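Local structure of glyoxalase family protein (Bacillus cereus, 1ZSW) at residues A[35-40]-A[90-95]; A[128-133]-A[140-145]; A[189-194]-A[227-232]; A[267-272]-A[283-288]. The protein is of unknown function but binds a zinc ion and belongs to the glyoxalase family, whose members share the vicinal oxygen chelate fold. All blocks are in the same frame, centred on the assembly; numbering follows the deposited sequence. Where two conformers were deposited one is given.

Followed from the N terminus, the four contacts come strictly in series: each loop closes before the next opens, and none nest or cross. Interaction 1 joins the end of strand 31-38 to the loop behind strand 83-88, closing some fifty residues. Interaction 2 is a short-range pairing between 128-133 and strand 138-144. Interaction 3 packs the start of helix 191-201 on strand 227-231, and interaction 4 binds the loop behind helix 254-266 to strand 280-286. Interactions 1 and 4 reach one sheet, the one that carries the zinc site, whereas 2 and 3 share the other. Interactions 3 and 4 touch directly, through Met194 and Glu287.

Interaction 1: residues A[35-40]-A[90-95]; sequences SMVTKN and PLVGRT
Lys39 lies across the loop 90-95 and ends with NZ held between two carbonyls, 2.8 Å from Pro90 O and 2.8 Å from Val92 O. It approaches the oxygens from outside both carbonyl planes, tilted by nearly 30° in each case. The chain reaches them fully extended from an anti chi1 as far as CE, and a single bend at chi4 (70°) turns the ammonium group down into the fork, so that two residues of the loop are held by one side chain. Val92 faces the root of the same lysine: its CG1 branch, set in the crowded position between backbone N and carbonyl carbon, meets Lys39 CB at 3.9 Å. The same methyl reaches Val37 CG1 at 4.2 Å. Strand 31-38 is followed by helix 41-51 and three more strands, the beta-alpha-beta-beta-beta order of the vicinal oxygen chelate fold, and the contact joins the loop behind the last of these strands to the end of the first. Pro90 adds a nearly straight CA-H...O contact, its CA 3.4 Å from Lys39 O. Glu147 receives Lys39 N and also bonds Thr38 OG1, while Arg241 lies against both Lys39 and Val92.

Interaction 2: residues A[128-133]-A[140-145]; sequences KHSEMT and ALQFED
Thr133 and Ala140 pair through two backbone hydrogen bonds, Thr133 N to Ala140 O at 2.8 Å and Ala140 N to Thr133 O at 2.9 Å. Farther along, Ser130 takes over the pairing. Its N donates to Gln142 O at 2.8 Å, and its OG, turned between the backbone N and the carbonyl carbon, accepts Gln142 N at 2.9 Å while donating to Glu131 O at 2.7 Å. The hydroxyl thus stands in for a backbone acceptor and fastens the Glu131 carbonyl where the register slips by one residue. Beyond it a water links Lys128 N and Glu144 O.

Van der Waals contacts lie alongside these bonds. Leu141 CD1 reaches over to Ser130 O at 3.2 Å and also lies at the edge of the His129 imidazole, close to its plane. His129 and Phe143 meet through their CB atoms, while the phenyl ring leads away to Phe122 and Phe47.

As for charge, Lys128 and Glu144 run side by side in the same direction, yet NZ stays 4.7 Å from OE2, so any attraction is probably diffuse. Glu144 OE1 also has a long, weak ion pair with Arg97.

Together these form an irregular antiparallel pairing that continues as the tight hairpin of strands 133-135 and 138-144, at the edge of one sheet of the vicinal oxygen chelate fold.

Interaction 3: residues A[189-194]-A[227-232]; sequences RRLDKM and IVVKYL
Leu232 O takes a hydrogen bond from Thr99 OG1 and has Arg189 beside it, with CA at 3.8 Å and CD at 4.0 Å. The carbonyl oxygen of Arg189 in turn meets Tyr231, 3.1 Å from CE2 and 3.2 Å from CD2. It lies near the ring plane, off the CD2-CE2 side and between the two C-H groups, with neither aimed straight at it; no hydrogen bond crosses between the two segments. A chi1 of 164° carries the ring out toward Arg189, and chi2 (-120°) turns its CD2-CE2 side to the oxygen.

Deeper in, the contact is apolar. Val229 rises from the strand against the first turn of the helix, its CG1 meeting Leu191 CG at 4.0 Å and its CG2 meeting Met194 CG at 3.7 Å. Leu191 also lays CD1 along the strand backbone, close to Val229 O and near Tyr231 CB. Strand 180-188 leads into helix 191-201 and pairs in parallel with strand 227-231, on which the helix packs, in keeping with the beta-alpha-beta-beta-beta topology of the glyoxalase family.

At the helix start, Arg190 holds Asp192 side-on in a salt bridge, NH2 2.7 Å from OD2 and NE 2.9 Å from OD1, both oxygens using syn lone pairs. Arg190 O in turn accepts Met194 N, the opening helical bond. The Arg189 guanidinium bonds Gly234 O.

Interaction 4: residues A[267-272]-A[283-288]; sequences RGFHSS and LYFRES
Phe269 lays its ring against the segment 283-288, where it meets Phe285 on one hand and the backbone at Arg286 and Glu287 on the other. The two phenyl planes are only 27° apart but slid so far that they barely overlap, their centroids 5.7 Å apart and their CD1 atoms 4.0 Å from each other. CD2 of Phe269 comes to 3.5 Å from Arg286 O, and Glu287 CA makes an off-centre CH-pi contact 4.2 Å from the ring centroid. Thr197, Ile201 and Val264 pack around the same phenyl, placing it between helices 191-201 and 254-266.

The segment leaves helix 254-266 through a Schellman motif at Gly268, then runs roughly antiparallel to strand 280-286. Two waters span the first part of this pairing: one joins His270 N to Arg286 O, the other His270 O to Arg286 N. Ser272 then closes directly on Tyr284. Its N donates to Tyr284 O at 2.9 Å, and its OG, brought round by chi1 near +66°, accepts Tyr284 N at 2.8 Å in an almost straight bond (171°). That hydroxyl also stands at the edge of the tyrosine ring, 3.6 Å from CD2. Tyr284 OH bonds Arg277 NE, and the ring meets the zinc ligand His246 edge-to-face; the nearest atom of the Tyr284 side chain is about 4 Å from the zinc ion, and Glu294, another ligand, is beside it.

Interaction 1: residues A[35-40]-A[90-95]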
loop_
_atom_site.group_PDB
_atom_site.type_symbol
_atom_site.label_atom_id
_atom_site.label_comp_id
_atom_site.label_asym_id
_atom_site.label_seq_id
_atom_site.Cartn_x
_atom_site.Cartn_y
_atom_site.Cartn_z
ATOM N N SER A 35 1.933 1.761 3.831
ATOM C CA SER A 35 1.972 2.090 5.271
ATOM C C SER A 35 2.054 3.585 5.500
ATOM O O SER A 35 2.798 4.239 4.797
ATOM C CB SER A 35 3.155 1.396 5.961
ATOM O OG SER A 35 2.878 -0.026 5.887
ATOM N N MET A 36 1.334 4.048 6.529
ATOM C CA MET A 36 1.055 5.479 6.794
ATOM C C MET A 36 1.216 5.770 8.269
ATOM O O MET A 36 1.362 4.870 9.102
ATOM C CB MET A 36 -0.417 5.757 6.426
ATOM C CG MET A 36 -0.724 5.948 4.940
ATOM S SD MET A 36 -0.617 4.457 3.947
ATOM C CE MET A 36 -2.079 3.584 4.493
ATOM N N VAL A 37 1.221 7.059 8.599
ATOM C CA VAL A 37 1.268 7.519 9.980
ATOM C C VAL A 37 -0.057 8.178 10.336
ATOM O O VAL A 37 -0.552 9.017 9.572
ATOM C CB VAL A 37 2.402 8.525 10.121
ATOM C CG1 VAL A 37 2.405 9.202 11.526
ATOM C CG2 VAL A 37 3.762 7.838 9.877
ATOM N N THR A 38 -0.615 7.772 11.487
ATOM C CA THR A 38 -1.828 8.381 12.082
ATOM C C THR A 38 -1.491 8.939 13.456
ATOM O O THR A 38 -0.618 8.430 14.150
ATOM C CB THR A 38 -3.023 7.390 12.183
ATOM O OG1 THR A 38 -4.197 8.087 12.627
ATOM C CG2 THR A 38 -2.757 6.257 13.152
ATOM N N LYS A 39 -2.201 10.007 13.843
ATOM C CA LYS A 39 -2.021 10.563 15.180
ATOM C C LYS A 39 -2.934 9.886 16.204
ATOM O O LYS A 39 -2.667 9.948 17.426
ATOM C CB LYS A 39 -2.360 12.065 15.128
ATOM C CG LYS A 39 -1.857 12.818 16.337
ATOM C CD LYS A 39 -2.165 14.306 16.207
ATOM C CE LYS A 39 -1.822 15.045 17.505
ATOM N NZ LYS A 39 -0.361 15.157 17.806
ATOM N N ASN A 40 -4.021 9.257 15.741
ATOM C CA ASN A 40 -5.085 8.805 16.649
ATOM C C ASN A 40 -5.704 7.513 16.166
ATOM O O ASN A 40 -6.435 7.517 15.210
ATOM C CB ASN A 40 -6.157 9.886 16.769
ATOM C CG ASN A 40 -7.194 9.577 17.854
ATOM O OD1 ASN A 40 -8.058 8.723 17.694
ATOM N ND2 ASN A 40 -7.085 10.277 18.974
ATOM N N PRO A 90 0.993 9.332 18.597
ATOM C CA PRO A 90 0.132 10.346 19.224
ATOM C C PRO A 90 0.614 11.803 19.235
ATOM O O PRO A 90 -0.234 12.701 19.187
ATOM C CB PRO A 90 -0.047 9.788 20.657
ATOM C CG PRO A 90 -0.023 8.304 20.423
ATOM C CD PRO A 90 1.139 8.149 19.463
ATOM N N LEU A 91 1.916 12.045 19.286
ATOM C CA LEU A 91 2.426 13.437 19.313
ATOM C C LEU A 91 2.888 13.969 17.966
ATOM O O LEU A 91 3.443 15.061 17.881
ATOM C CB LEU A 91 3.563 13.577 20.302
ATOM C CG LEU A 91 3.187 13.282 21.752
ATOM C CD1 LEU A 91 4.430 13.278 22.512
ATOM C CD2 LEU A 91 2.247 14.334 22.291
ATOM N N VAL A 92 2.662 13.192 16.911
ATOM C CA VAL A 92 3.046 13.652 15.581
ATOM C C VAL A 92 2.344 14.936 15.167
ATOM O O VAL A 92 1.204 15.158 15.544
ATOM C CB VAL A 92 2.860 12.512 14.524
ATOM C CG1 VAL A 92 1.414 12.366 14.138
ATOM C CG2 VAL A 92 3.759 12.835 13.306
ATOM N N GLY A 93 3.040 15.763 14.375
ATOM C CA GLY A 93 2.476 16.993 13.811
ATOM C C GLY A 93 1.767 16.796 12.474
ATOM O O GLY A 93 1.522 15.647 12.024
ATOM N N ARG A 94 1.391 17.900 11.841
ATOM C CA ARG A 94 0.703 17.835 10.570
ATOM C C ARG A 94 1.729 17.500 9.495
ATOM O O ARG A 94 2.939 17.658 9.693
ATOM C CB ARG A 94 0.044 19.173 10.231
ATOM C CG ARG A 94 1.059 20.335 10.185
ATOM C CD ARG A 94 0.451 21.591 9.524
ATOM N NE ARG A 94 -0.113 21.282 8.215
ATOM C CZ ARG A 94 0.077 21.991 7.109
ATOM N NH1 ARG A 94 0.784 23.111 7.134
ATOM N NH2 ARG A 94 -0.482 21.589 5.977
ATOM N N THR A 95 1.230 16.997 8.369
ATOM C CA THR A 95 2.018 16.898 7.142
ATOM C C THR A 95 1.998 18.240 6.424
ATOM O O THR A 95 0.925 18.843 6.225
ATOM C CB THR A 95 1.426 15.825 6.203
ATOM O OG1 THR A 95 1.682 14.541 6.770
ATOM C CG2 THR A 95 2.066 15.867 4.859
#

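Interaction 2: residues A[128-133]-A[140-145]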
loop_
_atom_site.group_PDB
_atom_site.type_symbol
_atom_site.label_atom_id
_atom_site.label_comp_id
_atom_site.label_asym_id
_atom_site.label_seq_id
_atom_site.Cartn_x
_atom_site.Cartn_y
_atom_site.Cartn_z
ATOM N N LYS A 128 -14.509 14.351 3.248
ATOM C CA LYS A 128 -14.063 15.191 2.137
ATOM C C LYS A 128 -13.946 14.388 0.851
ATOM O O LYS A 128 -13.278 13.351 0.816
ATOM C CB LYS A 128 -12.753 15.889 2.504
ATOM C CG LYS A 128 -12.159 16.739 1.382
ATOM C CD LYS A 128 -11.062 17.647 1.932
ATOM C CE LYS A 128 -10.255 18.303 0.811
ATOM N NZ LYS A 128 -10.994 19.393 0.138
ATOM N N HIS A 129 -14.605 14.832 -0.220
ATOM C CA HIS A 129 -14.596 14.069 -1.469
ATOM C C HIS A 129 -14.882 14.964 -2.651
ATOM O O HIS A 129 -15.468 16.044 -2.491
ATOM C CB HIS A 129 -15.614 12.923 -1.452
ATOM C CG HIS A 129 -17.037 13.388 -1.372
ATOM N ND1 HIS A 129 -17.580 13.880 -0.213
ATOM C CD2 HIS A 129 -18.012 13.456 -2.306
ATOM C CE1 HIS A 129 -18.839 14.227 -0.426
ATOM N NE2 HIS A 129 -19.128 13.976 -1.689
ATOM N N SER A 130 -14.465 14.488 -3.816
ATOM C CA SER A 130 -14.569 15.200 -5.084
ATOM C C SER A 130 -15.917 14.910 -5.715
ATOM O O SER A 130 -16.767 14.231 -5.127
ATOM C CB SER A 130 -13.422 14.758 -6.003
ATOM O OG SER A 130 -13.633 13.471 -6.602
ATOM N N GLU A 131 -16.159 15.470 -6.902
ATOM C CA GLU A 131 -17.241 14.965 -7.705
ATOM C C GLU A 131 -16.698 13.845 -8.566
ATOM O O GLU A 131 -15.479 13.607 -8.591
ATOM C CB GLU A 131 -17.818 16.099 -8.581
ATOM C CG GLU A 131 -18.397 17.224 -7.744
ATOM C CD GLU A 131 -19.666 16.823 -7.016
ATOM O OE1 GLU A 131 -20.532 16.191 -7.654
ATOM O OE2 GLU A 131 -19.794 17.148 -5.811
ATOM N N MET A 132 -17.576 13.167 -9.291
ATOM C CA MET A 132 -17.170 12.107 -10.197
ATOM C C MET A 132 -16.119 12.599 -11.183
ATOM O O MET A 132 -16.272 13.643 -11.799
ATOM C CB MET A 132 -18.375 11.553 -10.943
ATOM C CG MET A 132 -19.410 10.890 -10.038
ATOM S SD MET A 132 -18.832 9.263 -9.496
ATOM C CE MET A 132 -19.272 8.300 -10.947
ATOM N N THR A 133 -15.050 11.849 -11.335
ATOM C CA THR A 133 -13.924 12.324 -12.160
ATOM C C THR A 133 -13.224 11.166 -12.885
ATOM O O THR A 133 -13.800 10.082 -13.044
ATOM C CB THR A 133 -12.975 13.248 -11.306
ATOM O OG1 THR A 133 -11.998 13.910 -12.140
ATOM C CG2 THR A 133 -12.265 12.446 -10.145
ATOM N N ALA A 140 -13.429 7.654 -11.459
ATOM C CA ALA A 140 -12.858 7.820 -10.120
ATOM C C ALA A 140 -13.627 8.780 -9.222
ATOM O O ALA A 140 -14.390 9.655 -9.708
ATOM C CB ALA A 140 -11.405 8.308 -10.271
ATOM N N LEU A 141 -13.393 8.659 -7.910
ATOM C CA LEU A 141 -13.882 9.602 -6.933
ATOM C C LEU A 141 -12.799 9.835 -5.924
ATOM O O LEU A 141 -12.403 8.892 -5.222
ATOM C CB LEU A 141 -15.151 9.056 -6.229
ATOM C CG LEU A 141 -15.891 9.888 -5.188
ATOM C CD1 LEU A 141 -16.588 11.140 -5.786
ATOM C CD2 LEU A 141 -16.940 9.007 -4.472
ATOM N N GLN A 142 -12.282 11.053 -5.883
ATOM C CA GLN A 142 -11.225 11.390 -4.938
ATOM C C GLN A 142 -11.778 11.669 -3.559
ATOM O O GLN A 142 -12.867 12.207 -3.402
ATOM C CB GLN A 142 -10.422 12.616 -5.409
ATOM C CG GLN A 142 -9.609 12.373 -6.650
ATOM C CD GLN A 142 -8.959 13.655 -7.159
ATOM O OE1 GLN A 142 -8.860 14.650 -6.440
ATOM N NE2 GLN A 142 -8.526 13.631 -8.403
ATOM N N PHE A 143 -11.037 11.293 -2.522
ATOM C CA PHE A 143 -11.448 11.654 -1.169
ATOM C C PHE A 143 -10.233 11.752 -0.226
ATOM O O PHE A 143 -9.115 11.439 -0.631
ATOM C CB PHE A 143 -12.512 10.665 -0.629
ATOM C CG PHE A 143 -11.994 9.259 -0.376
ATOM C CD1 PHE A 143 -11.757 8.855 0.922
ATOM C CD2 PHE A 143 -11.827 8.361 -1.411
ATOM C CE1 PHE A 143 -11.332 7.538 1.190
ATOM C CE2 PHE A 143 -11.372 7.035 -1.171
ATOM C CZ PHE A 143 -11.146 6.641 0.148
ATOM N N GLU A 144 -10.436 12.264 0.976
ATOM C CA GLU A 144 -9.371 12.390 1.977
ATOM C C GLU A 144 -9.868 11.954 3.332
ATOM O O GLU A 144 -11.048 12.141 3.663
ATOM C CB GLU A 144 -8.896 13.835 2.089
ATOM C CG GLU A 144 -8.345 14.408 0.839
ATOM C CD GLU A 144 -7.697 15.789 1.031
ATOM O OE1 GLU A 144 -7.490 16.257 2.170
ATOM O OE2 GLU A 144 -7.386 16.374 -0.011
ATOM N N ASP A 145 -8.975 11.414 4.153
ATOM C CA ASP A 145 -9.318 11.237 5.542
ATOM C C ASP A 145 -9.119 12.537 6.314
ATOM O O ASP A 145 -8.666 13.555 5.747
ATOM C CB ASP A 145 -8.650 9.994 6.190
ATOM C CG ASP A 145 -7.212 10.187 6.534
ATOM O OD1 ASP A 145 -6.671 11.320 6.468
ATOM O OD2 ASP A 145 -6.587 9.148 6.902
HETATM O O HOH W 1 -12.561 13.609 5.351
#

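Interaction 3: residues A[189-194]-A[227-232]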
loop_
_atom_site.group_PDB
_atom_site.type_symbol
_atom_site.label_atom_id
_atom_site.label_comp_id
_atom_site.label_asym_id
_atom_site.label_seq_id
_atom_site.Cartn_x
_atom_site.Cartn_y
_atom_site.Cartn_z
ATOM N N ARG A 189 10.899 15.010 -7.757
ATOM C CA ARG A 189 11.658 16.061 -8.498
ATOM C C ARG A 189 12.164 15.569 -9.838
ATOM O O ARG A 189 12.195 16.336 -10.827
ATOM C CB ARG A 189 12.853 16.536 -7.671
ATOM C CG ARG A 189 12.474 17.272 -6.396
ATOM C CD ARG A 189 12.465 18.833 -6.597
ATOM N NE ARG A 189 12.232 19.525 -5.323
ATOM C CZ ARG A 189 12.925 19.284 -4.214
ATOM N NH1 ARG A 189 13.929 18.416 -4.238
ATOM N NH2 ARG A 189 12.628 19.892 -3.087
ATOM N N ARG A 190 12.608 14.316 -9.864
ATOM C CA ARG A 190 13.226 13.698 -11.051
ATOM C C ARG A 190 12.427 12.504 -11.552
ATOM O O ARG A 190 12.685 11.347 -11.189
ATOM C CB ARG A 190 14.673 13.284 -10.741
ATOM C CG ARG A 190 15.574 14.449 -10.393
ATOM C CD ARG A 190 15.919 15.281 -11.629
ATOM N NE ARG A 190 16.424 14.484 -12.753
ATOM C CZ ARG A 190 17.705 14.363 -13.105
ATOM N NH1 ARG A 190 18.663 14.956 -12.392
ATOM N NH2 ARG A 190 18.030 13.603 -14.152
ATOM N N LEU A 191 11.457 12.794 -12.404
ATOM C CA LEU A 191 10.609 11.779 -12.997
ATOM C C LEU A 191 11.405 10.787 -13.846
ATOM O O LEU A 191 11.129 9.587 -13.831
ATOM C CB LEU A 191 9.511 12.486 -13.816
ATOM C CG LEU A 191 8.437 11.638 -14.498
ATOM C CD1 LEU A 191 7.134 12.421 -14.628
ATOM C CD2 LEU A 191 8.920 11.109 -15.850
ATOM N N ASP A 192 12.435 11.270 -14.554
ATOM C CA ASP A 192 13.277 10.367 -15.355
ATOM C C ASP A 192 13.972 9.297 -14.534
ATOM O O ASP A 192 14.063 8.134 -14.937
ATOM C CB ASP A 192 14.307 11.165 -16.195
ATOM C CG ASP A 192 15.220 12.061 -15.351
ATOM O OD1 ASP A 192 14.827 12.512 -14.249
ATOM O OD2 ASP A 192 16.351 12.356 -15.815
ATOM N N LYS A 193 14.439 9.695 -13.361
ATOM C CA LYS A 193 15.159 8.766 -12.489
ATOM C C LYS A 193 14.189 7.730 -11.945
ATOM O O LYS A 193 14.533 6.544 -11.869
ATOM C CB LYS A 193 15.878 9.542 -11.372
ATOM C CG LYS A 193 16.969 10.504 -11.900
ATOM C CD LYS A 193 17.952 10.853 -10.792
ATOM C CE LYS A 193 19.390 10.990 -11.320
ATOM N NZ LYS A 193 20.022 9.660 -11.634
ATOM N N MET A 194 12.984 8.151 -11.577
ATOM C CA MET A 194 11.990 7.201 -11.062
ATOM C C MET A 194 11.560 6.224 -12.154
ATOM O O MET A 194 11.473 5.008 -11.928
ATOM C CB MET A 194 10.771 7.932 -10.454
ATOM C CG MET A 194 9.652 6.979 -9.969
ATOM S SD MET A 194 10.186 5.839 -8.662
ATOM C CE MET A 194 10.257 6.981 -7.349
ATOM N N ILE A 227 1.555 2.443 -10.954
ATOM C CA ILE A 227 2.181 3.604 -10.289
ATOM C C ILE A 227 2.048 4.806 -11.214
ATOM O O ILE A 227 2.400 4.706 -12.384
ATOM C CB ILE A 227 3.649 3.329 -9.977
ATOM C CG1 ILE A 227 3.716 2.203 -8.910
ATOM C CG2 ILE A 227 4.285 4.557 -9.397
ATOM C CD1 ILE A 227 5.181 1.841 -8.604
ATOM N N VAL A 228 1.545 5.895 -10.659
ATOM C CA VAL A 228 1.442 7.193 -11.340
ATOM C C VAL A 228 2.576 8.051 -10.793
ATOM O O VAL A 228 2.628 8.320 -9.589
ATOM C CB VAL A 228 0.096 7.852 -11.016
ATOM C CG1 VAL A 228 0.043 9.265 -11.650
ATOM C CG2 VAL A 228 -1.041 6.992 -11.556
ATOM N N VAL A 229 3.457 8.517 -11.666
ATOM C CA VAL A 229 4.607 9.319 -11.247
ATOM C C VAL A 229 4.371 10.751 -11.724
ATOM O O VAL A 229 4.192 10.974 -12.923
ATOM C CB VAL A 229 5.946 8.776 -11.789
ATOM C CG1 VAL A 229 7.118 9.666 -11.331
ATOM C CG2 VAL A 229 6.177 7.336 -11.316
ATOM N N LYS A 230 4.341 11.663 -10.769
ATOM C CA LYS A 230 4.119 13.099 -11.058
ATOM C C LYS A 230 5.367 13.928 -10.763
ATOM O O LYS A 230 6.014 13.791 -9.713
ATOM C CB LYS A 230 2.962 13.657 -10.216
ATOM C CG LYS A 230 1.613 12.982 -10.492
ATOM C CD LYS A 230 0.522 13.549 -9.632
ATOM C CE LYS A 230 0.113 14.952 -10.014
ATOM N NZ LYS A 230 -0.949 15.400 -9.075
ATOM N N TYR A 231 5.696 14.838 -11.687
ATOM C CA TYR A 231 6.793 15.756 -11.447
ATOM C C TYR A 231 6.256 16.966 -10.689
ATOM O O TYR A 231 5.242 17.571 -11.083
ATOM C CB TYR A 231 7.392 16.208 -12.794
ATOM C CG TYR A 231 8.278 17.443 -12.648
ATOM C CD1 TYR A 231 7.977 18.608 -13.333
ATOM C CD2 TYR A 231 9.386 17.442 -11.809
ATOM C CE1 TYR A 231 8.788 19.746 -13.214
ATOM C CE2 TYR A 231 10.184 18.588 -11.663
ATOM C CZ TYR A 231 9.867 19.719 -12.378
ATOM O OH TYR A 231 10.659 20.829 -12.252
ATOM N N LEU A 232 6.893 17.295 -9.583
ATOM C CA LEU A 232 6.590 18.523 -8.863
ATOM C C LEU A 232 7.882 19.084 -8.313
ATOM O O LEU A 232 8.686 18.370 -7.691
ATOM C CB LEU A 232 5.554 18.316 -7.742
ATOM C CG LEU A 232 5.085 19.561 -6.959
ATOM C CD1 LEU A 232 4.239 20.449 -7.891
ATOM C CD2 LEU A 232 4.248 19.172 -5.761
#

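Interaction 4: residues A[267-272]-A[283-288]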
loop_
_atom_site.group_PDB
_atom_site.type_symbol
_atom_site.label_atom_id
_atom_site.label_comp_id
_atom_site.label_asym_id
_atom_site.label_seq_id
_atom_site.Cartn_x
_atom_site.Cartn_y
_atom_site.Cartn_z
ATOM N N ARG A 267 22.486 -1.521 -8.567
ATOM C CA ARG A 267 22.174 -0.171 -9.041
ATOM C C ARG A 267 22.568 0.912 -8.006
ATOM O O ARG A 267 22.331 2.110 -8.200
ATOM C CB ARG A 267 20.689 -0.067 -9.437
ATOM C CG ARG A 267 20.105 -1.258 -10.256
ATOM C CD ARG A 267 20.759 -1.480 -11.594
ATOM N NE ARG A 267 19.913 -2.198 -12.553
ATOM C CZ ARG A 267 19.595 -3.493 -12.479
ATOM N NH1 ARG A 267 20.002 -4.242 -11.457
ATOM N NH2 ARG A 267 18.855 -4.042 -13.436
ATOM N N GLY A 268 23.213 0.484 -6.928
ATOM C CA GLY A 268 23.901 1.416 -6.011
ATOM C C GLY A 268 22.982 1.903 -4.919
ATOM O O GLY A 268 23.352 2.756 -4.083
ATOM N N PHE A 269 21.775 1.364 -4.902
ATOM C CA PHE A 269 20.907 1.632 -3.778
ATOM C C PHE A 269 21.373 0.813 -2.569
ATOM O O PHE A 269 21.980 -0.276 -2.701
ATOM C CB PHE A 269 19.442 1.323 -4.112
ATOM C CG PHE A 269 18.887 2.184 -5.222
ATOM C CD1 PHE A 269 18.154 1.622 -6.254
ATOM C CD2 PHE A 269 19.104 3.560 -5.227
ATOM C CE1 PHE A 269 17.638 2.425 -7.284
ATOM C CE2 PHE A 269 18.603 4.353 -6.260
ATOM C CZ PHE A 269 17.851 3.764 -7.282
ATOM N N HIS A 270 21.017 1.294 -1.397
ATOM C CA HIS A 270 21.448 0.697 -0.156
ATOM C C HIS A 270 20.269 -0.043 0.463
ATOM O O HIS A 270 19.288 0.581 0.866
ATOM C CB HIS A 270 21.983 1.795 0.757
ATOM C CG HIS A 270 23.371 2.236 0.404
ATOM N ND1 HIS A 270 23.715 2.694 -0.849
ATOM C CD2 HIS A 270 24.508 2.266 1.139
ATOM C CE1 HIS A 270 25.000 2.997 -0.871
ATOM N NE2 HIS A 270 25.503 2.749 0.326
ATOM N N SER A 271 20.374 -1.373 0.516
ATOM C CA SER A 271 19.287 -2.222 0.969
ATOM C C SER A 271 19.356 -2.301 2.490
ATOM O O SER A 271 20.449 -2.298 3.045
ATOM C CB SER A 271 19.479 -3.611 0.414
ATOM O OG SER A 271 18.682 -4.545 1.106
ATOM N N SER A 272 18.201 -2.372 3.160
ATOM C CA SER A 272 18.131 -2.697 4.590
ATOM C C SER A 272 18.611 -4.106 4.927
ATOM O O SER A 272 18.837 -4.437 6.119
ATOM C CB SER A 272 16.683 -2.569 5.057
ATOM O OG SER A 272 15.897 -3.569 4.428
ATOM N N LEU A 283 12.627 -6.404 2.271
ATOM C CA LEU A 283 13.747 -5.516 2.360
ATOM C C LEU A 283 13.279 -4.138 1.945
ATOM O O LEU A 283 12.257 -4.017 1.245
ATOM C CB LEU A 283 14.896 -5.997 1.478
ATOM C CG LEU A 283 14.693 -5.869 -0.026
ATOM C CD1 LEU A 283 15.105 -4.544 -0.615
ATOM C CD2 LEU A 283 15.523 -6.998 -0.680
ATOM N N TYR A 284 13.951 -3.126 2.454
ATOM C CA TYR A 284 13.611 -1.740 2.119
ATOM C C TYR A 284 14.767 -1.059 1.398
ATOM O O TYR A 284 15.944 -1.311 1.654
ATOM C CB TYR A 284 13.339 -0.940 3.406
ATOM C CG TYR A 284 12.234 -1.505 4.284
ATOM C CD1 TYR A 284 10.946 -0.932 4.320
ATOM C CD2 TYR A 284 12.484 -2.642 5.076
ATOM C CE1 TYR A 284 9.969 -1.499 5.178
ATOM C CE2 TYR A 284 11.535 -3.206 5.883
ATOM C CZ TYR A 284 10.285 -2.644 5.933
ATOM O OH TYR A 284 9.407 -3.299 6.784
ATOM N N PHE A 285 14.442 -0.124 0.508
ATOM C CA PHE A 285 15.478 0.713 -0.104
ATOM C C PHE A 285 14.832 2.015 -0.502
ATOM O O PHE A 285 13.602 2.050 -0.768
ATOM C CB PHE A 285 16.147 0.029 -1.331
ATOM C CG PHE A 285 15.250 -0.060 -2.559
ATOM C CD1 PHE A 285 15.336 0.895 -3.574
ATOM C CD2 PHE A 285 14.305 -1.066 -2.659
ATOM C CE1 PHE A 285 14.483 0.799 -4.696
ATOM C CE2 PHE A 285 13.474 -1.168 -3.780
ATOM C CZ PHE A 285 13.570 -0.219 -4.777
ATOM N N ARG A 286 15.627 3.079 -0.525
ATOM C CA ARG A 286 15.149 4.383 -1.019
ATOM C C ARG A 286 15.724 4.622 -2.393
ATOM O O ARG A 286 16.920 4.319 -2.654
ATOM C CB ARG A 286 15.605 5.497 -0.090
ATOM C CG ARG A 286 14.778 5.642 1.081
ATOM C CD ARG A 286 14.973 6.981 1.786
ATOM N NE ARG A 286 14.375 6.845 3.101
ATOM C CZ ARG A 286 13.125 7.158 3.432
ATOM N NH1 ARG A 286 12.280 7.691 2.550
ATOM N NH2 ARG A 286 12.717 6.939 4.682
ATOM N N GLU A 287 14.893 5.143 -3.293
ATOM C CA GLU A 287 15.429 5.468 -4.622
ATOM C C GLU A 287 15.955 6.909 -4.690
ATOM O O GLU A 287 16.001 7.612 -3.685
ATOM C CB GLU A 287 14.471 5.090 -5.750
ATOM C CG GLU A 287 13.103 5.698 -5.704
ATOM C CD GLU A 287 13.142 7.199 -5.949
ATOM O OE1 GLU A 287 13.341 7.641 -7.121
ATOM O OE2 GLU A 287 12.988 7.930 -4.947
ATOM N N SER A 288 16.338 7.326 -5.896
ATOM C CA SER A 288 17.007 8.603 -6.108
ATOM C C SER A 288 16.277 9.808 -5.490
ATOM O O SER A 288 16.922 10.718 -4.975
ATOM C CB SER A 288 17.208 8.846 -7.621
ATOM O OG SER A 288 17.550 7.643 -8.310
HETATM O O HOH W 2 19.645 4.061 -1.643
HETATM O O HOH W 3 18.328 3.151 0.582
#